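Local atomic coordinates of phage-related protein (Bordetella bronchiseptica RB50, PDB entry 3BJQ), a protein that is of unknown function but probably serves as a coat (capsid) subunit of a phage-like particle. Residues Ser262-Glu276 with Tyr289-Gly301. Numbering follows the deposited sequence.
Sequences SFGYTYQIEGHPLVE and YGVSDDNTPALSG
With CG beside its own backbone N (chi1 -70°), H272 swings its imidazole across to D293-D294, and F263, its CG anti to the backbone N (chi1 168°), carries its ring to L299. The histidine stands where the pairing between 262-276 and 289-301 is interrupted: a type II turn from I269 to H272, followed by a cis peptide before P273, takes 262-276 out of the pairing. There D294 N donates to H272 ND1 at 3.0 Å, nearly straight and in the ring plane, taking the place of a backbone rung. I269 CB sits 3.8 Å above the centre of the same ring, covering one face. Next to it, Q268 NE2 donates to H272 O at 3.0 Å, and a water accepts from Q268 NE2 and lies 2.6 Å from D293 OD2, linking the two side chains. D294 OD2 is hydrogen-bonded to Y43 OH and OD1 to S85 N, so the buried carboxylate is held on both oxygens.

On either side of this break the strands are antiparallel. Y267 and T296 exchange backbone bonds, as do Y265 and A298, and the A298 methyl lies over one face of the Y267 ring, CB 4.3 Å from its centroid. Beyond the break, L274 and S292 pair likewise. At the opposite end of the ladder, past Y265 and A298, F263 O accepts from both S300 N and G301 N, while F263 CZ packs 3.6 Å from L299 CG; W246 and F35 meet the phenyl ring edge-to-face.

Since ND1 accepts the D294 N-H, it is probably unprotonated, consistent with a neutral H272 imidazole carrying its hydrogen on NE2 and bridging two runs of one long, interrupted antiparallel ladder.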
loop_
_atom_site.group_PDB
_atom_site.type_symbol
_atom_site.label_atom_id
_atom_site.label_comp_id
_atom_site.label_asym_id
_atom_site.label_seq_id
_atom_site.Cartn_x
_atom_site.Cartn_y
_atom_site.Cartn_z
ATOM N N SER E 262 -6.149 -42.344 -8.576
ATOM C CA SER E 262 -5.925 -41.898 -9.930
ATOM C C SER E 262 -5.024 -42.901 -10.636
ATOM O O SER E 262 -4.401 -43.736 -9.977
ATOM C CB SER E 262 -5.259 -40.502 -9.922
ATOM O OG SER E 262 -5.437 -39.834 -11.159
ATOM N N PHE E 263 -4.962 -42.833 -11.965
ATOM C CA PHE E 263 -4.073 -43.714 -12.736
ATOM C C PHE E 263 -2.604 -43.574 -12.346
ATOM O O PHE E 263 -1.876 -44.560 -12.213
ATOM C CB PHE E 263 -4.203 -43.442 -14.246
ATOM C CG PHE E 263 -3.125 -44.102 -15.076
ATOM C CD1 PHE E 263 -3.211 -45.439 -15.404
ATOM C CD2 PHE E 263 -2.033 -43.379 -15.525
ATOM C CE1 PHE E 263 -2.216 -46.054 -16.128
ATOM C CE2 PHE E 263 -1.047 -43.982 -16.253
ATOM C CZ PHE E 263 -1.134 -45.319 -16.555
ATOM N N GLY E 264 -2.142 -42.339 -12.199
ATOM C CA GLY E 264 -0.718 -42.114 -11.902
ATOM C C GLY E 264 -0.385 -40.714 -11.458
ATOM O O GLY E 264 -1.216 -39.813 -11.498
ATOM N N TYR E 265 0.861 -40.547 -11.019
ATOM C CA TYR E 265 1.362 -39.277 -10.521
ATOM C C TYR E 265 2.828 -39.158 -10.858
ATOM O O TYR E 265 3.507 -40.162 -11.006
ATOM C CB TYR E 265 1.254 -39.215 -8.981
ATOM C CG TYR E 265 -0.165 -39.059 -8.517
ATOM C CD1 TYR E 265 -0.824 -37.844 -8.674
ATOM C CD2 TYR E 265 -0.870 -40.135 -7.966
ATOM C CE1 TYR E 265 -2.163 -37.703 -8.281
ATOM C CE2 TYR E 265 -2.214 -39.999 -7.562
ATOM C CZ TYR E 265 -2.844 -38.794 -7.724
ATOM O OH TYR E 265 -4.169 -38.641 -7.341
ATOM N N THR E 266 3.294 -37.924 -10.973
ATOM C CA THR E 266 4.723 -37.644 -10.996
ATOM C C THR E 266 5.086 -37.331 -9.522
ATOM O O THR E 266 4.727 -36.293 -8.977
ATOM C CB THR E 266 5.103 -36.499 -12.003
ATOM O OG1 THR E 266 4.853 -36.919 -13.366
ATOM C CG2 THR E 266 6.552 -36.099 -11.868
ATOM N N TYR E 267 5.713 -38.290 -8.856
ATOM C CA TYR E 267 6.178 -38.114 -7.476
ATOM C C TYR E 267 7.292 -37.091 -7.557
ATOM O O TYR E 267 8.295 -37.334 -8.238
ATOM C CB TYR E 267 6.692 -39.463 -6.911
ATOM C CG TYR E 267 5.610 -40.382 -6.354
ATOM C CD1 TYR E 267 4.316 -40.381 -6.880
ATOM C CD2 TYR E 267 5.887 -41.268 -5.346
ATOM C CE1 TYR E 267 3.327 -41.209 -6.383
ATOM C CE2 TYR E 267 4.892 -42.128 -4.848
ATOM C CZ TYR E 267 3.620 -42.075 -5.358
ATOM O OH TYR E 267 2.643 -42.905 -4.873
ATOM N N GLN E 268 7.128 -35.944 -6.898
ATOM C CA GLN E 268 8.077 -34.859 -7.042
ATOM C C GLN E 268 8.434 -34.280 -5.706
ATOM O O GLN E 268 7.564 -33.990 -4.903
ATOM C CB GLN E 268 7.524 -33.750 -7.937
ATOM C CG GLN E 268 8.571 -32.692 -8.271
ATOM C CD GLN E 268 8.302 -31.991 -9.583
ATOM O OE1 GLN E 268 8.257 -32.632 -10.635
ATOM N NE2 GLN E 268 8.129 -30.671 -9.532
ATOM N N ILE E 269 9.727 -34.101 -5.460
ATOM C CA ILE E 269 10.144 -33.564 -4.169
ATOM C C ILE E 269 9.502 -32.201 -3.919
ATOM O O ILE E 269 9.506 -31.344 -4.790
ATOM C CB ILE E 269 11.672 -33.453 -4.058
ATOM C CG1 ILE E 269 12.298 -34.843 -4.166
ATOM C CG2 ILE E 269 12.034 -32.782 -2.765
ATOM C CD1 ILE E 269 11.866 -35.842 -3.059
ATOM N N GLU E 270 8.967 -32.005 -2.716
ATOM C CA GLU E 270 8.233 -30.783 -2.391
ATOM C C GLU E 270 9.115 -29.548 -2.610
ATOM O O GLU E 270 10.264 -29.517 -2.206
ATOM C CB GLU E 270 7.730 -30.830 -0.948
ATOM C CG GLU E 270 6.684 -29.771 -0.617
ATOM C CD GLU E 270 6.147 -29.881 0.817
ATOM O OE1 GLU E 270 6.723 -30.654 1.639
ATOM O OE2 GLU E 270 5.139 -29.189 1.119
ATOM N N GLY E 271 8.573 -28.550 -3.291
ATOM C CA GLY E 271 9.316 -27.323 -3.555
ATOM C C GLY E 271 10.021 -27.295 -4.892
ATOM O O GLY E 271 10.349 -26.219 -5.387
ATOM N N HIS E 272 10.240 -28.456 -5.501
ATOM C CA HIS E 272 10.897 -28.508 -6.802
ATOM C C HIS E 272 9.912 -28.065 -7.891
ATOM O O HIS E 272 8.729 -28.331 -7.793
ATOM C CB HIS E 272 11.462 -29.897 -7.062
ATOM C CG HIS E 272 12.628 -30.234 -6.190
ATOM N ND1 HIS E 272 13.637 -31.084 -6.582
ATOM C CD2 HIS E 272 12.982 -29.775 -4.969
ATOM C CE1 HIS E 272 14.531 -31.179 -5.620
ATOM N NE2 HIS E 272 14.158 -30.392 -4.630
ATOM N N PRO E 273 10.394 -27.401 -8.948
ATOM C CA PRO E 273 11.769 -27.044 -9.238
ATOM C C PRO E 273 12.332 -25.909 -8.402
ATOM O O PRO E 273 11.615 -24.951 -8.129
ATOM C CB PRO E 273 11.701 -26.597 -10.702
ATOM C CG PRO E 273 10.344 -26.095 -10.853
ATOM C CD PRO E 273 9.496 -26.995 -10.037
ATOM N N LEU E 274 13.609 -26.043 -8.039
ATOM C CA LEU E 274 14.359 -25.023 -7.302
ATOM C C LEU E 274 15.551 -24.570 -8.137
ATOM O O LEU E 274 16.156 -25.375 -8.799
ATOM C CB LEU E 274 14.930 -25.586 -5.991
ATOM C CG LEU E 274 14.049 -26.167 -4.882
ATOM C CD1 LEU E 274 14.924 -26.988 -3.914
ATOM C CD2 LEU E 274 13.238 -25.084 -4.134
ATOM N N VAL E 275 15.860 -23.279 -8.098
ATOM C CA VAL E 275 17.062 -22.724 -8.713
ATOM C C VAL E 275 17.891 -22.118 -7.582
ATOM O O VAL E 275 17.360 -21.374 -6.741
ATOM C CB VAL E 275 16.741 -21.628 -9.715
ATOM C CG1 VAL E 275 18.007 -21.132 -10.359
ATOM C CG2 VAL E 275 15.756 -22.159 -10.780
ATOM N N GLU E 276 19.177 -22.457 -7.574
ATOM C CA GLU E 276 20.135 -21.967 -6.589
ATOM C C GLU E 276 20.796 -20.656 -7.020
ATOM O O GLU E 276 20.901 -20.347 -8.226
ATOM C CB GLU E 276 21.239 -23.006 -6.376
ATOM C CG GLU E 276 20.725 -24.346 -5.865
ATOM C CD GLU E 276 21.781 -25.466 -5.909
ATOM O OE1 GLU E 276 22.987 -25.173 -5.670
ATOM O OE2 GLU E 276 21.385 -26.635 -6.192
ATOM N N TYR E 289 23.984 -21.670 -12.350
ATOM C CA TYR E 289 22.827 -21.852 -11.451
ATOM C C TYR E 289 22.475 -23.322 -11.363
ATOM O O TYR E 289 22.102 -23.938 -12.366
ATOM C CB TYR E 289 21.592 -21.129 -11.945
ATOM C CG TYR E 289 21.745 -19.671 -12.213
ATOM C CD1 TYR E 289 22.385 -19.231 -13.363
ATOM C CD2 TYR E 289 21.161 -18.720 -11.375
ATOM C CE1 TYR E 289 22.505 -17.898 -13.647
ATOM C CE2 TYR E 289 21.253 -17.378 -11.670
ATOM C CZ TYR E 289 21.931 -16.974 -12.816
ATOM O OH TYR E 289 22.058 -15.643 -13.126
ATOM N N GLY E 290 22.555 -23.873 -10.161
ATOM C CA GLY E 290 22.154 -25.233 -9.925
ATOM C C GLY E 290 20.642 -25.272 -10.012
ATOM O O GLY E 290 19.968 -24.436 -9.419
ATOM N N VAL E 291 20.126 -26.224 -10.772
ATOM C CA VAL E 291 18.676 -26.390 -10.965
ATOM C C VAL E 291 18.298 -27.838 -10.583
ATOM O O VAL E 291 18.889 -28.807 -11.066
ATOM C CB VAL E 291 18.269 -26.130 -12.409
ATOM C CG1 VAL E 291 16.738 -26.250 -12.552
ATOM C CG2 VAL E 291 18.766 -24.762 -12.842
ATOM N N SER E 292 17.323 -27.960 -9.698
ATOM C CA SER E 292 16.886 -29.238 -9.188
ATOM C C SER E 292 15.402 -29.416 -9.443
ATOM O O SER E 292 14.628 -28.553 -9.109
ATOM C CB SER E 292 17.175 -29.284 -7.685
ATOM O OG SER E 292 18.561 -29.525 -7.444
ATOM N N ASP E 293 15.020 -30.545 -10.041
ATOM C CA ASP E 293 13.606 -30.896 -10.216
ATOM C C ASP E 293 13.476 -32.416 -10.157
ATOM O O ASP E 293 13.199 -33.077 -11.163
ATOM C CB ASP E 293 13.054 -30.345 -11.531
ATOM C CG ASP E 293 11.550 -30.316 -11.532
ATOM O OD1 ASP E 293 10.995 -30.913 -10.576
ATOM O OD2 ASP E 293 10.926 -29.714 -12.453
ATOM N N ASP E 294 13.680 -32.952 -8.954
ATOM C CA ASP E 294 13.803 -34.378 -8.717
ATOM C C ASP E 294 12.412 -34.991 -8.651
ATOM O O ASP E 294 11.590 -34.609 -7.822
ATOM C CB ASP E 294 14.560 -34.649 -7.405
ATOM C CG ASP E 294 16.047 -34.271 -7.478
ATOM O OD1 ASP E 294 16.637 -34.318 -8.582
ATOM O OD2 ASP E 294 16.629 -33.974 -6.414
ATOM N N ASN E 295 12.157 -35.926 -9.547
ATOM C CA ASN E 295 10.830 -36.486 -9.716
ATOM C C ASN E 295 10.898 -37.874 -10.331
ATOM O O ASN E 295 11.927 -38.281 -10.867
ATOM C CB ASN E 295 9.987 -35.574 -10.615
ATOM C CG ASN E 295 10.391 -35.654 -12.096
ATOM O OD1 ASN E 295 9.785 -36.408 -12.871
ATOM N ND2 ASN E 295 11.414 -34.877 -12.490
ATOM N N THR E 296 9.801 -38.605 -10.220
ATOM C CA THR E 296 9.643 -39.863 -10.934
ATOM C C THR E 296 8.156 -40.109 -11.170
ATOM O O THR E 296 7.380 -40.001 -10.235
ATOM C CB THR E 296 10.298 -41.060 -10.165
ATOM O OG1 THR E 296 10.572 -42.118 -11.091
ATOM C CG2 THR E 296 9.420 -41.581 -9.034
ATOM N N PRO E 297 7.748 -40.344 -12.434
ATOM C CA PRO E 297 6.405 -40.855 -12.720
ATOM C C PRO E 297 6.169 -42.232 -12.098
ATOM O O PRO E 297 7.070 -43.053 -12.089
ATOM C CB PRO E 297 6.391 -40.977 -14.253
ATOM C CG PRO E 297 7.427 -40.000 -14.707
ATOM C CD PRO E 297 8.501 -40.054 -13.675
ATOM N N ALA E 298 4.956 -42.466 -11.608
ATOM C CA ALA E 298 4.604 -43.716 -10.954
ATOM C C ALA E 298 3.179 -44.097 -11.384
ATOM O O ALA E 298 2.297 -43.253 -11.411
ATOM C CB ALA E 298 4.685 -43.547 -9.462
ATOM N N LEU E 299 2.982 -45.359 -11.753
ATOM C CA LEU E 299 1.658 -45.863 -12.071
ATOM C C LEU E 299 1.099 -46.315 -10.719
ATOM O O LEU E 299 1.652 -47.177 -10.084
ATOM C CB LEU E 299 1.744 -47.017 -13.088
ATOM C CG LEU E 299 0.493 -47.247 -13.942
ATOM C CD1 LEU E 299 0.782 -48.144 -15.143
ATOM C CD2 LEU E 299 -0.614 -47.807 -13.118
ATOM N N SER E 300 0.033 -45.677 -10.260
ATOM C CA SER E 300 -0.571 -46.015 -8.977
ATOM C C SER E 300 -1.854 -46.813 -9.147
ATOM O O SER E 300 -2.151 -47.631 -8.312
ATOM C CB SER E 300 -0.806 -44.730 -8.134
ATOM O OG SER E 300 -1.424 -43.694 -8.895
ATOM N N GLY E 301 -2.602 -46.581 -10.230
ATOM C CA GLY E 301 -3.912 -47.198 -10.431
ATOM C C GLY E 301 -4.126 -47.793 -11.815
ATOM O O GLY E 301 -4.757 -47.184 -12.672
HETATM O O HOH W 1 8.328 -29.766 -12.604
#